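Local coordinates for glycoside hydrolase YxiA (Bacillus licheniformis, PDB 3LV4), which probably hydrolyses glycosidic bonds in L-arabinan, as a calcium-binding glycoside hydrolase of family 43 resembling arabinan endo-1,5-alpha-L-arabinosidases, at residues L32-S37 / Q45-V50; V11-P16 / Y25-S30; P16-A21 / Y304-T309; T75-D80 / Y92-R97. One frame throughout, in Å; residues are numbered along the deposited sequence.

Overall arrangement
All four contacts belong to the five-bladed beta-propeller of family 43. Interactions 1, 2 and 3 all reach the antiparallel sheet of strands 17-21, 24-29, 33-37 and 44-47; the centres of interactions 1 and 2 lie 6 Å apart. Along the chain, interaction 1 follows interaction 2, and interaction 4 starts the next sheet. Interaction 3 overlaps interaction 2 in the chain, and interactions 1 and 4 fall between its two segments. It packs strand 17-21 against strand 303-310 and shares Pro16 with interaction 2, 7 Å away between centres. Interactions 3 and 4 touch through Ser17 and Asp80. Interaction 2 holds the predicted catalytic base, Asp15; interactions 3 and 4 border it, and interaction 1 lies farther out.

Interaction 1 (L32-S37 / Q45-V50); sequences LASAKS and QISSSV
Ile46 lays its CD1 methyl against the aliphatic chain of Lys36, which it crosses at about a right angle. The closest approach is 3.7 Å, from Ile46 CD1 to Lys36 CG. Lys36 is extended beyond CG, and its NZ forms a salt bridge with Glu114. Nearer the backbone, Ile46 CB is 3.4 Å from Ser34 OG.

Ser34 and Ser47 put their side chains on one face of the sheet, and their hydroxyls form a short relay. Ser34 OG donates to Ser47 OG at 2.9 Å. Ser47 OG in turn donates to the carbonyl O of Leu32 at 2.7 Å, tilted 19° from the carbonyl plane. OG of Ser47 sits between its own N and carbonyl carbon (chi1 62°), which points it across to the other strand. Leu32 O also accepts from Asn54. An alanine in place of Ser47 would probably leave Ser34 OG without its acceptor and take a donor from Leu32 O.

The backbone is irregular here. Ser34 O accepts from both Ile46 N, at 2.8 Å, and Ser47 N, at 3.3 Å, and the two donors come from the same face of the carbonyl. Ser34 N returns a bond to Ser47 O. Gln45 NE2 reaches Ser47 O at 2.9 Å, from the face opposite Ser34 N; its chain bends at chi2 to get there. Beyond the strands, Leu32 CB meets Val50 CG2.

Ile46 and Ser47 facing Ser34 make a classic beta bulge, set in the antiparallel hairpin of strands 33-37 and 44-47 at the outer edge of a propeller blade.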
loop_
_atom_site.group_PDB
_atom_site.type_symbol
_atom_site.label_atom_id
_atom_site.label_comp_id
_atom_site.label_asym_id
_atom_site.label_seq_id
_atom_site.Cartn_x
_atom_site.Cartn_y
_atom_site.Cartn_z
ATOM N N LEU A 32 -11.004 13.922 1.821
ATOM C CA LEU A 32 -12.377 13.463 1.602
ATOM C C LEU A 32 -12.610 13.200 0.114
ATOM O O LEU A 32 -13.696 13.460 -0.420
ATOM C CB LEU A 32 -13.387 14.478 2.155
ATOM C CG LEU A 32 -14.772 13.926 2.529
ATOM C CD1 LEU A 32 -14.650 12.688 3.414
ATOM C CD2 LEU A 32 -15.649 15.006 3.207
ATOM N N ALA A 33 -11.574 12.691 -0.548
ATOM C CA ALA A 33 -11.650 12.334 -1.966
ATOM C C ALA A 33 -12.134 10.898 -2.126
ATOM O O ALA A 33 -11.884 10.055 -1.263
ATOM C CB ALA A 33 -10.285 12.499 -2.631
ATOM N N SER A 34 -12.807 10.613 -3.242
ATOM C CA SER A 34 -13.282 9.259 -3.509
ATOM C C SER A 34 -13.596 9.046 -4.983
ATOM O O SER A 34 -13.808 10.001 -5.740
ATOM C CB SER A 34 -14.522 8.936 -2.667
ATOM O OG SER A 34 -15.613 9.776 -3.014
ATOM N N ALA A 35 -13.618 7.781 -5.385
ATOM C CA ALA A 35 -13.870 7.412 -6.775
ATOM C C ALA A 35 -14.434 6.012 -6.799
ATOM O O ALA A 35 -14.324 5.280 -5.815
ATOM C CB ALA A 35 -12.587 7.476 -7.589
ATOM N N LYS A 36 -15.042 5.632 -7.920
ATOM C CA LYS A 36 -15.614 4.300 -8.026
ATOM C C LYS A 36 -15.434 3.732 -9.426
ATOM O O LYS A 36 -15.240 4.478 -10.392
ATOM C CB LYS A 36 -17.100 4.317 -7.650
ATOM C CG LYS A 36 -17.956 5.203 -8.545
ATOM C CD LYS A 36 -19.440 5.020 -8.247
ATOM C CE LYS A 36 -20.270 6.120 -8.883
ATOM N NZ LYS A 36 -21.729 5.990 -8.525
ATOM N N SER A 37 -15.496 2.409 -9.527
ATOM C CA SER A 37 -15.405 1.736 -10.823
ATOM C C SER A 37 -15.977 0.345 -10.670
ATOM O O SER A 37 -16.045 -0.183 -9.558
ATOM C CB SER A 37 -13.954 1.630 -11.291
ATOM O OG SER A 37 -13.218 0.738 -10.473
ATOM N N GLN A 45 -14.695 9.977 -10.715
ATOM C CA GLN A 45 -14.431 10.790 -9.537
ATOM C C GLN A 45 -15.745 11.147 -8.847
ATOM O O GLN A 45 -16.676 11.633 -9.487
ATOM C CB GLN A 45 -13.684 12.065 -9.930
ATOM C CG GLN A 45 -13.110 12.831 -8.749
ATOM C CD GLN A 45 -11.712 12.368 -8.400
ATOM O OE1 GLN A 45 -10.871 12.185 -9.285
ATOM N NE2 GLN A 45 -11.453 12.178 -7.106
ATOM N N ILE A 46 -15.821 10.907 -7.542
ATOM C CA ILE A 46 -17.017 11.256 -6.778
ATOM C C ILE A 46 -16.824 12.547 -5.988
ATOM O O ILE A 46 -17.705 13.417 -5.974
ATOM C CB ILE A 46 -17.426 10.130 -5.811
ATOM C CG1 ILE A 46 -17.791 8.861 -6.580
ATOM C CG2 ILE A 46 -18.603 10.570 -4.934
ATOM C CD1 ILE A 46 -17.771 7.618 -5.696
ATOM N N SER A 47 -15.669 12.666 -5.338
ATOM C CA SER A 47 -15.331 13.841 -4.536
ATOM C C SER A 47 -13.815 14.033 -4.566
ATOM O O SER A 47 -13.083 13.074 -4.837
ATOM C CB SER A 47 -15.821 13.661 -3.096
ATOM O OG SER A 47 -15.184 12.558 -2.466
ATOM N N SER A 48 -13.346 15.251 -4.267
ATOM C CA SER A 48 -11.931 15.593 -4.441
ATOM C C SER A 48 -11.291 16.367 -3.292
ATOM O O SER A 48 -10.071 16.318 -3.111
ATOM C CB SER A 48 -11.738 16.389 -5.729
ATOM O OG SER A 48 -12.125 15.609 -6.838
ATOM N N SER A 49 -12.097 17.100 -2.532
ATOM C CA SER A 49 -11.546 17.916 -1.455
ATOM C C SER A 49 -12.551 18.169 -0.345
ATOM O O SER A 49 -13.746 17.902 -0.491
ATOM C CB SER A 49 -11.010 19.252 -1.992
ATOM O OG SER A 49 -12.069 20.114 -2.389
ATOM N N VAL A 50 -12.051 18.697 0.769
ATOM C CA VAL A 50 -12.901 19.062 1.893
ATOM C C VAL A 50 -13.515 20.439 1.644
ATOM O O VAL A 50 -12.806 21.449 1.579
ATOM C CB VAL A 50 -12.094 19.063 3.202
ATOM C CG1 VAL A 50 -12.961 19.521 4.382
ATOM C CG2 VAL A 50 -11.518 17.669 3.451
#

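Interaction 2 (V11-P16 / Y25-S30); sequences VTVHDP and YYVFGS. With ACT (acetate ion), chain F.
Ser30 OG donates a hydrogen bond to Asp15 OD2 at 2.5 Å. It uses the anti lone pair of OD2, the one turned away from the other carboxylate oxygen. The OG is anti to its own carbonyl carbon, beside the backbone N (chi1 -61°), and this turns it toward Asp15. A second bond runs between the backbones: Ser30 N donates to His14 O at 2.8 Å. A water then links the same two residues, accepting from His14 N and donating to Ser30 O. Ser30 is thus tied to the loop by its N, its O and its hydroxyl. The other oxygen of Asp15, OD1, has a weak hydrogen bond to His308 NE2.

Gly29 lies close against the loop. Its CA is 3.0 Å from His14 O, and a beta carbon here would run into that oxygen and into Val13 CG1. Val13 CG1 packs instead on the backbone of Gly29, 3.6 Å from its N.

Further along the strand the contact becomes apolar. Val27 is held from two directions: its CB meets Pro16 CB at 3.9 Å, and its CG2 meets Val13 CG2 at 4.1 Å. The far end of the strand carries Tyr25, whose OH donates to an acetate oxygen at 2.6 Å. This oxygen lies at the ring edge, in its plane; the acetate probably comes from the crystallisation liquor.

All the residues that touch between loop and strand are buried. The arrangement fits a family 43 active site: the predicted catalytic base stands on a loop just before strand 17-21 and is held by Ser30, just after strand 24-29, which probably helps to position it.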
loop_
_atom_site.group_PDB
_atom_site.type_symbol
_atom_site.label_atom_id
_atom_site.label_comp_id
_atom_site.label_asym_id
_atom_site.label_seq_id
_atom_site.Cartn_x
_atom_site.Cartn_y
_atom_site.Cartn_z
ATOM N N VAL A 11 -8.465 8.905 -12.107
ATOM C CA VAL A 11 -8.948 9.731 -11.011
ATOM C C VAL A 11 -7.815 10.107 -10.082
ATOM O O VAL A 11 -6.742 9.497 -10.097
ATOM C CB VAL A 11 -10.080 9.054 -10.190
ATOM C CG1 VAL A 11 -11.362 8.941 -11.027
ATOM C CG2 VAL A 11 -9.627 7.686 -9.643
ATOM N N THR A 12 -8.070 11.125 -9.274
ATOM C CA THR A 12 -7.083 11.626 -8.343
ATOM C C THR A 12 -7.603 11.402 -6.932
ATOM O O THR A 12 -8.563 12.054 -6.498
ATOM C CB THR A 12 -6.794 13.110 -8.618
ATOM O OG1 THR A 12 -6.299 13.244 -9.958
ATOM C CG2 THR A 12 -5.763 13.650 -7.655
ATOM N N VAL A 13 -6.997 10.437 -6.242
ATOM C CA VAL A 13 -7.398 10.073 -4.887
ATOM C C VAL A 13 -6.133 9.689 -4.142
ATOM O O VAL A 13 -5.594 8.600 -4.342
ATOM C CB VAL A 13 -8.390 8.867 -4.860
ATOM C CG1 VAL A 13 -8.732 8.472 -3.420
ATOM C CG2 VAL A 13 -9.659 9.191 -5.620
ATOM N N HIS A 14 -5.651 10.594 -3.298
ATOM C CA HIS A 14 -4.426 10.348 -2.536
ATOM C C HIS A 14 -4.698 9.333 -1.420
ATOM O O HIS A 14 -5.724 9.416 -0.740
ATOM C CB HIS A 14 -3.920 11.671 -1.945
ATOM C CG HIS A 14 -2.439 11.715 -1.732
ATOM N ND1 HIS A 14 -1.547 12.045 -2.735
ATOM C CD2 HIS A 14 -1.688 11.496 -0.625
ATOM C CE1 HIS A 14 -0.316 12.016 -2.259
ATOM N NE2 HIS A 14 -0.374 11.683 -0.980
ATOM N N ASP A 15 -3.790 8.373 -1.244
ATOM C CA ASP A 15 -3.904 7.387 -0.167
ATOM C C ASP A 15 -5.189 6.550 -0.269
ATOM O O ASP A 15 -5.941 6.423 0.704
ATOM C CB ASP A 15 -3.868 8.107 1.188
ATOM C CG ASP A 15 -2.747 9.128 1.270
ATOM O OD1 ASP A 15 -1.583 8.773 0.945
ATOM O OD2 ASP A 15 -3.024 10.291 1.651
ATOM N N PRO A 16 -5.435 5.953 -1.441
ATOM C CA PRO A 16 -6.704 5.257 -1.690
ATOM C C PRO A 16 -6.903 4.013 -0.817
ATOM O O PRO A 16 -6.010 3.155 -0.725
ATOM C CB PRO A 16 -6.580 4.840 -3.161
ATOM C CG PRO A 16 -5.094 4.673 -3.345
ATOM C CD PRO A 16 -4.505 5.828 -2.576
ATOM N N TYR A 25 -16.464 -1.069 -6.965
ATOM C CA TYR A 25 -15.272 -0.783 -6.168
ATOM C C TYR A 25 -15.223 0.704 -5.858
ATOM O O TYR A 25 -15.428 1.535 -6.743
ATOM C CB TYR A 25 -13.999 -1.161 -6.926
ATOM C CG TYR A 25 -13.867 -2.637 -7.224
ATOM C CD1 TYR A 25 -13.366 -3.517 -6.269
ATOM C CD2 TYR A 25 -14.227 -3.150 -8.465
ATOM C CE1 TYR A 25 -13.242 -4.868 -6.536
ATOM C CE2 TYR A 25 -14.108 -4.497 -8.743
ATOM C CZ TYR A 25 -13.611 -5.350 -7.774
ATOM O OH TYR A 25 -13.488 -6.692 -8.038
ATOM N N TYR A 26 -14.946 1.029 -4.598
ATOM C CA TYR A 26 -14.748 2.406 -4.176
ATOM C C TYR A 26 -13.349 2.584 -3.622
ATOM O O TYR A 26 -12.804 1.668 -3.007
ATOM C CB TYR A 26 -15.766 2.769 -3.089
ATOM C CG TYR A 26 -17.171 2.880 -3.611
ATOM C CD1 TYR A 26 -17.988 1.760 -3.709
ATOM C CD2 TYR A 26 -17.685 4.111 -4.008
ATOM C CE1 TYR A 26 -19.283 1.863 -4.196
ATOM C CE2 TYR A 26 -18.970 4.226 -4.496
ATOM C CZ TYR A 26 -19.768 3.104 -4.588
ATOM O OH TYR A 26 -21.052 3.227 -5.076
ATOM N N VAL A 27 -12.761 3.756 -3.851
ATOM C CA VAL A 27 -11.580 4.154 -3.098
ATOM C C VAL A 27 -11.864 5.432 -2.324
ATOM O O VAL A 27 -12.451 6.385 -2.859
ATOM C CB VAL A 27 -10.308 4.323 -3.975
ATOM C CG1 VAL A 27 -9.760 2.953 -4.393
ATOM C CG2 VAL A 27 -10.582 5.227 -5.184
ATOM N N PHE A 28 -11.468 5.436 -1.056
ATOM C CA PHE A 28 -11.589 6.628 -0.217
ATOM C C PHE A 28 -10.195 7.070 0.165
ATOM O O PHE A 28 -9.384 6.259 0.624
ATOM C CB PHE A 28 -12.416 6.338 1.041
ATOM C CG PHE A 28 -13.872 6.073 0.756
ATOM C CD1 PHE A 28 -14.310 4.791 0.452
ATOM C CD2 PHE A 28 -14.798 7.113 0.777
ATOM C CE1 PHE A 28 -15.650 4.546 0.180
ATOM C CE2 PHE A 28 -16.147 6.879 0.515
ATOM C CZ PHE A 28 -16.573 5.596 0.208
ATOM N N GLY A 29 -9.907 8.353 -0.041
ATOM C CA GLY A 29 -8.565 8.863 0.164
ATOM C C GLY A 29 -8.553 10.118 1.001
ATOM O O GLY A 29 -9.586 10.526 1.545
ATOM N N SER A 30 -7.377 10.726 1.113
ATOM C CA SER A 30 -7.245 11.977 1.852
ATOM C C SER A 30 -8.070 13.104 1.217
ATOM O O SER A 30 -8.483 13.011 0.051
ATOM C CB SER A 30 -5.773 12.370 1.962
ATOM O OG SER A 30 -5.059 11.357 2.665
HETATM C C ACT F . -13.129 -7.146 -11.540
HETATM O O ACT F . -13.735 -7.560 -10.526
HETATM O OXT ACT F . -11.981 -6.682 -11.357
HETATM C CH3 ACT F . -13.754 -7.195 -12.896
HETATM O O HOH W 1 -6.979 12.942 -2.337
#

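Interaction 3 (P16-A21 / Y304-T309); sequences PSIIKA and YLIFHT
Pro16 drives its ring against the backbone of strand 303-310, joining two sheets of the five-bladed beta-propeller. Strand 17-21, which Pro16 leads into, belongs to the first sheet along the chain. Strand 303-310 belongs to a much later one, so the contact helps to bring distant parts of the chain together around the ring.

The tight part is the proline. Pro16 CG is 3.6 Å from Phe307 C and 3.7 Å from Phe307 CA, in van der Waals contact with the main chain. CD lies at the edge of the His308 imidazole, near its plane, 4.0 Å from CD2. His308 CG sits between its backbone N and carbonyl carbon (chi1 67°), which sets the ring beside Pro16. The same imidazole stacks on His14 and lies beside the predicted catalytic base, Asp15. Pro16 also meets Ile306, where CG2 of the isoleucine touches both CB and CG of the proline.

The looser part lies two residues along, at Ile18. Here a single methyl makes the contact, and the two isoleucine side chains cross at about a right angle. There is no solvent side: every residue that touches is buried. Nor do any hydrogen bonds join the two segments. Polar links go instead through strand 285-296, where Ser293 OG bonds to Pro16 O and to Ile18 N. Val27 touches both Ile18 and Ile306, so two neighbouring strands of the first sheet meet Ile306. The methyl that carries the looser end is Ile306 CD1, which stands 4.0 Å from both CB and CG2 of Ile18.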
loop_
_atom_site.group_PDB
_atom_site.type_symbol
_atom_site.label_atom_id
_atom_site.label_comp_id
_atom_site.label_asym_id
_atom_site.label_seq_id
_atom_site.Cartn_x
_atom_site.Cartn_y
_atom_site.Cartn_z
ATOM N N PRO A 16 -5.435 5.953 -1.441
ATOM C CA PRO A 16 -6.704 5.257 -1.690
ATOM C C PRO A 16 -6.903 4.013 -0.817
ATOM O O PRO A 16 -6.010 3.155 -0.725
ATOM C CB PRO A 16 -6.580 4.840 -3.161
ATOM C CG PRO A 16 -5.094 4.673 -3.345
ATOM C CD PRO A 16 -4.505 5.828 -2.576
ATOM N N SER A 17 -8.075 3.919 -0.196
ATOM C CA SER A 17 -8.448 2.741 0.588
ATOM C C SER A 17 -9.650 2.053 -0.066
ATOM O O SER A 17 -10.756 2.605 -0.116
ATOM C CB SER A 17 -8.751 3.127 2.043
ATOM O OG SER A 17 -8.601 2.014 2.915
ATOM N N ILE A 18 -9.415 0.847 -0.572
ATOM C CA ILE A 18 -10.389 0.125 -1.389
ATOM C C ILE A 18 -11.500 -0.530 -0.572
ATOM O O ILE A 18 -11.270 -1.047 0.526
ATOM C CB ILE A 18 -9.674 -0.960 -2.256
ATOM C CG1 ILE A 18 -10.611 -1.544 -3.320
ATOM C CG2 ILE A 18 -9.092 -2.074 -1.378
ATOM C CD1 ILE A 18 -10.781 -0.663 -4.536
ATOM N N ILE A 19 -12.713 -0.502 -1.109
ATOM C CA ILE A 19 -13.816 -1.259 -0.523
ATOM C C ILE A 19 -14.801 -1.589 -1.634
ATOM O O ILE A 19 -15.076 -0.751 -2.496
ATOM C CB ILE A 19 -14.523 -0.492 0.634
ATOM C CG1 ILE A 19 -15.752 -1.277 1.130
ATOM C CG2 ILE A 19 -14.904 0.944 0.205
ATOM C CD1 ILE A 19 -16.442 -0.671 2.362
ATOM N N LYS A 20 -15.303 -2.817 -1.641
ATOM C CA LYS A 20 -16.279 -3.197 -2.643
ATOM C C LYS A 20 -17.655 -3.325 -2.015
ATOM O O LYS A 20 -17.813 -3.974 -0.983
ATOM C CB LYS A 20 -15.887 -4.502 -3.341
ATOM C CG LYS A 20 -16.878 -4.894 -4.426
ATOM C CD LYS A 20 -16.214 -5.641 -5.545
ATOM C CE LYS A 20 -16.277 -7.122 -5.364
ATOM N NZ LYS A 20 -16.659 -7.767 -6.664
ATOM N N ALA A 21 -18.644 -2.690 -2.631
ATOM C CA ALA A 21 -20.022 -2.819 -2.173
ATOM C C ALA A 21 -20.953 -2.787 -3.365
ATOM O O ALA A 21 -20.717 -2.049 -4.311
ATOM C CB ALA A 21 -20.369 -1.694 -1.208
ATOM N N TYR A 304 -5.207 -7.634 -5.806
ATOM C CA TYR A 304 -4.885 -6.357 -6.423
ATOM C C TYR A 304 -4.257 -5.398 -5.432
ATOM O O TYR A 304 -4.662 -5.324 -4.275
ATOM C CB TYR A 304 -6.145 -5.698 -6.974
ATOM C CG TYR A 304 -6.910 -6.539 -7.964
ATOM C CD1 TYR A 304 -6.607 -6.498 -9.315
ATOM C CD2 TYR A 304 -7.953 -7.359 -7.545
ATOM C CE1 TYR A 304 -7.315 -7.254 -10.226
ATOM C CE2 TYR A 304 -8.667 -8.127 -8.450
ATOM C CZ TYR A 304 -8.345 -8.067 -9.789
ATOM O OH TYR A 304 -9.052 -8.819 -10.702
ATOM N N LEU A 305 -3.271 -4.656 -5.914
ATOM C CA LEU A 305 -2.640 -3.590 -5.154
ATOM C C LEU A 305 -3.198 -2.283 -5.689
ATOM O O LEU A 305 -3.140 -2.034 -6.894
ATOM C CB LEU A 305 -1.127 -3.633 -5.374
ATOM C CG LEU A 305 -0.271 -2.720 -4.495
ATOM C CD1 LEU A 305 -0.193 -3.268 -3.065
ATOM C CD2 LEU A 305 1.129 -2.585 -5.078
ATOM N N ILE A 306 -3.764 -1.465 -4.805
ATOM C CA ILE A 306 -4.329 -0.177 -5.191
ATOM C C ILE A 306 -3.547 0.916 -4.483
ATOM O O ILE A 306 -3.380 0.871 -3.267
ATOM C CB ILE A 306 -5.819 -0.064 -4.802
ATOM C CG1 ILE A 306 -6.636 -1.180 -5.462
ATOM C CG2 ILE A 306 -6.387 1.332 -5.160
ATOM C CD1 ILE A 306 -6.794 -2.414 -4.594
ATOM N N PHE A 307 -3.061 1.895 -5.238
ATOM C CA PHE A 307 -2.163 2.902 -4.675
ATOM C C PHE A 307 -2.240 4.192 -5.476
ATOM O O PHE A 307 -2.855 4.235 -6.545
ATOM C CB PHE A 307 -0.717 2.368 -4.625
ATOM C CG PHE A 307 -0.189 1.898 -5.962
ATOM C CD1 PHE A 307 -0.558 0.655 -6.472
ATOM C CD2 PHE A 307 0.671 2.697 -6.702
ATOM C CE1 PHE A 307 -0.071 0.217 -7.709
ATOM C CE2 PHE A 307 1.168 2.270 -7.935
ATOM C CZ PHE A 307 0.799 1.030 -8.439
ATOM N N HIS A 308 -1.647 5.260 -4.962
ATOM C CA HIS A 308 -1.499 6.451 -5.795
ATOM C C HIS A 308 -0.054 6.530 -6.239
ATOM O O HIS A 308 0.822 5.876 -5.667
ATOM C CB HIS A 308 -1.915 7.738 -5.074
ATOM C CG HIS A 308 -1.023 8.112 -3.937
ATOM N ND1 HIS A 308 0.274 8.561 -4.114
ATOM C CD2 HIS A 308 -1.234 8.098 -2.604
ATOM C CE1 HIS A 308 0.816 8.810 -2.936
ATOM N NE2 HIS A 308 -0.080 8.538 -2.002
ATOM N N THR A 309 0.199 7.319 -7.271
ATOM C CA THR A 309 1.568 7.499 -7.705
ATOM C C THR A 309 1.741 8.838 -8.387
ATOM O O THR A 309 0.797 9.379 -8.953
ATOM C CB THR A 309 2.049 6.337 -8.609
ATOM O OG1 THR A 309 3.458 6.469 -8.848
ATOM C CG2 THR A 309 1.299 6.319 -9.946
#

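Interaction 4 (T75-D80 / Y92-R97); sequences TLWAPD and YYNACR
Residues 75-80 run roughly antiparallel to residues 92-96 of strand 89-96, 146° apart in direction, and join them properly at Asp80 and Tyr92. These two form an antiparallel hydrogen-bonded pair, with Tyr92 N to Asp80 O at 2.8 Å and Asp80 N to Tyr92 O at 3.2 Å. This is where a second four-stranded blade of the beta-propeller begins. Farther back in the loop, Trp77 N donates to Asn94 O at 2.8 Å. A water bridges the other end, donating to Thr75 O and accepting from Cys96 N.

Trp77 covers Cys96 with its six-membered ring. Cys96 CB makes a CH-pi contact over the face, 3.4 Å from the ring centroid and 11° off the normal. Replacing Trp77 by an alanine would probably open a gap over Cys96 and lose both its CH-pi and its sulfur contact. Next to it in the chain, Leu76 CD2 is 4.2 Å from Ala95 CB. The carboxylate of Asp80 has partners outside the contact: OD1 bonds to Ser17 OG and OD2 to Thr151 N.

The sulfur of Cys96 is anti to its backbone N (chi1 175°) and approaches the Trp77 ring obliquely, SG lying 3.5 Å from CH2.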
loop_
_atom_site.group_PDB
_atom_site.type_symbol
_atom_site.label_atom_id
_atom_site.label_comp_id
_atom_site.label_asym_id
_atom_site.label_seq_id
_atom_site.Cartn_x
_atom_site.Cartn_y
_atom_site.Cartn_z
ATOM N N THR A 75 -8.256 20.273 6.388
ATOM C CA THR A 75 -8.448 19.095 5.548
ATOM C C THR A 75 -8.373 17.801 6.345
ATOM O O THR A 75 -8.092 17.816 7.546
ATOM C CB THR A 75 -7.454 19.065 4.372
ATOM O OG1 THR A 75 -7.952 18.200 3.347
ATOM C CG2 THR A 75 -6.084 18.582 4.821
ATOM N N LEU A 76 -8.638 16.686 5.670
ATOM C CA LEU A 76 -8.584 15.365 6.287
ATOM C C LEU A 76 -7.478 14.531 5.652
ATOM O O LEU A 76 -7.202 14.655 4.461
ATOM C CB LEU A 76 -9.932 14.647 6.135
ATOM C CG LEU A 76 -11.142 15.310 6.818
ATOM C CD1 LEU A 76 -12.470 14.719 6.326
ATOM C CD2 LEU A 76 -11.050 15.214 8.342
ATOM N N TRP A 77 -6.842 13.685 6.452
ATOM C CA TRP A 77 -5.829 12.788 5.924
ATOM C C TRP A 77 -6.436 11.432 5.560
ATOM O O TRP A 77 -7.641 11.346 5.293
ATOM C CB TRP A 77 -4.616 12.684 6.863
ATOM C CG TRP A 77 -3.688 13.883 6.737
ATOM C CD1 TRP A 77 -3.941 15.042 6.058
ATOM C CD2 TRP A 77 -2.374 14.030 7.298
ATOM N NE1 TRP A 77 -2.872 15.902 6.166
ATOM C CE2 TRP A 77 -1.897 15.302 6.920
ATOM C CE3 TRP A 77 -1.559 13.209 8.084
ATOM C CZ2 TRP A 77 -0.640 15.770 7.297
ATOM C CZ3 TRP A 77 -0.308 13.674 8.453
ATOM C CH2 TRP A 77 0.137 14.945 8.064
ATOM N N ALA A 78 -5.611 10.386 5.521
ATOM C CA ALA A 78 -6.007 9.131 4.871
ATOM C C ALA A 78 -6.986 8.301 5.700
ATOM O O ALA A 78 -6.642 7.825 6.778
ATOM C CB ALA A 78 -4.753 8.296 4.506
ATOM N N PRO A 79 -8.210 8.110 5.186
ATOM C CA PRO A 79 -9.239 7.391 5.939
ATOM C C PRO A 79 -9.267 5.898 5.620
ATOM O O PRO A 79 -8.543 5.410 4.749
ATOM C CB PRO A 79 -10.515 8.009 5.386
ATOM C CG PRO A 79 -10.196 8.138 3.913
ATOM C CD PRO A 79 -8.733 8.600 3.893
ATOM N N ASP A 80 -10.126 5.177 6.327
ATOM C CA ASP A 80 -10.592 3.894 5.829
ATOM C C ASP A 80 -12.102 3.857 5.929
ATOM O O ASP A 80 -12.684 4.464 6.821
ATOM C CB ASP A 80 -9.993 2.726 6.611
ATOM C CG ASP A 80 -10.277 1.386 5.949
ATOM O OD1 ASP A 80 -10.401 1.362 4.703
ATOM O OD2 ASP A 80 -10.395 0.366 6.662
ATOM N N TYR A 92 -13.308 5.682 9.242
ATOM C CA TYR A 92 -12.333 6.100 10.224
ATOM C C TYR A 92 -11.592 7.292 9.639
ATOM O O TYR A 92 -10.750 7.143 8.752
ATOM C CB TYR A 92 -11.423 4.921 10.565
ATOM C CG TYR A 92 -12.235 3.835 11.247
ATOM C CD1 TYR A 92 -12.306 3.762 12.635
ATOM C CD2 TYR A 92 -12.999 2.933 10.504
ATOM C CE1 TYR A 92 -13.076 2.791 13.268
ATOM C CE2 TYR A 92 -13.776 1.963 11.130
ATOM C CZ TYR A 92 -13.805 1.899 12.512
ATOM O OH TYR A 92 -14.581 0.954 13.146
ATOM N N TYR A 93 -11.953 8.483 10.115
ATOM C CA TYR A 93 -11.440 9.724 9.559
ATOM C C TYR A 93 -10.409 10.323 10.502
ATOM O O TYR A 93 -10.382 10.007 11.698
ATOM C CB TYR A 93 -12.585 10.719 9.326
ATOM C CG TYR A 93 -13.233 11.181 10.611
ATOM C CD1 TYR A 93 -12.623 12.139 11.412
ATOM C CD2 TYR A 93 -14.443 10.646 11.035
ATOM C CE1 TYR A 93 -13.202 12.559 12.599
ATOM C CE2 TYR A 93 -15.041 11.070 12.216
ATOM C CZ TYR A 93 -14.410 12.021 12.998
ATOM O OH TYR A 93 -14.990 12.439 14.175
ATOM N N ASN A 94 -9.565 11.200 9.968
ATOM C CA ASN A 94 -8.522 11.812 10.778
ATOM C C ASN A 94 -8.006 13.096 10.147
ATOM O O ASN A 94 -8.084 13.286 8.927
ATOM C CB ASN A 94 -7.375 10.814 11.004
ATOM C CG ASN A 94 -6.842 10.230 9.704
ATOM O OD1 ASN A 94 -7.323 9.202 9.214
ATOM N ND2 ASN A 94 -5.851 10.881 9.142
ATOM N N ALA A 95 -7.505 13.993 10.986
ATOM C CA ALA A 95 -6.870 15.210 10.508
ATOM C C ALA A 95 -5.580 15.407 11.289
ATOM O O ALA A 95 -5.461 14.947 12.427
ATOM C CB ALA A 95 -7.786 16.407 10.680
ATOM N N CYS A 96 -4.620 16.079 10.669
ATOM C CA CYS A 96 -3.323 16.322 11.286
ATOM C C CYS A 96 -2.831 17.720 10.926
ATOM O O CYS A 96 -2.969 18.156 9.786
ATOM C CB CYS A 96 -2.314 15.270 10.809
ATOM S SG CYS A 96 -0.622 15.547 11.392
ATOM N N ARG A 97 -2.266 18.429 11.902
ATOM C CA ARG A 97 -1.777 19.785 11.659
ATOM C C ARG A 97 -0.764 19.845 10.522
ATOM O O ARG A 97 -0.697 20.838 9.797
ATOM C CB ARG A 97 -1.179 20.398 12.929
ATOM C CG ARG A 97 -0.963 21.901 12.808
ATOM C CD ARG A 97 -0.744 22.544 14.167
ATOM N NE ARG A 97 0.368 21.928 14.882
ATOM C CZ ARG A 97 0.543 21.997 16.198
ATOM N NH1 ARG A 97 -0.330 22.658 16.952
ATOM N NH2 ARG A 97 1.585 21.402 16.763
HETATM O O HOH W 2 -5.429 16.975 8.089
HETATM O O HOH W 3 -9.763 11.016 7.125
#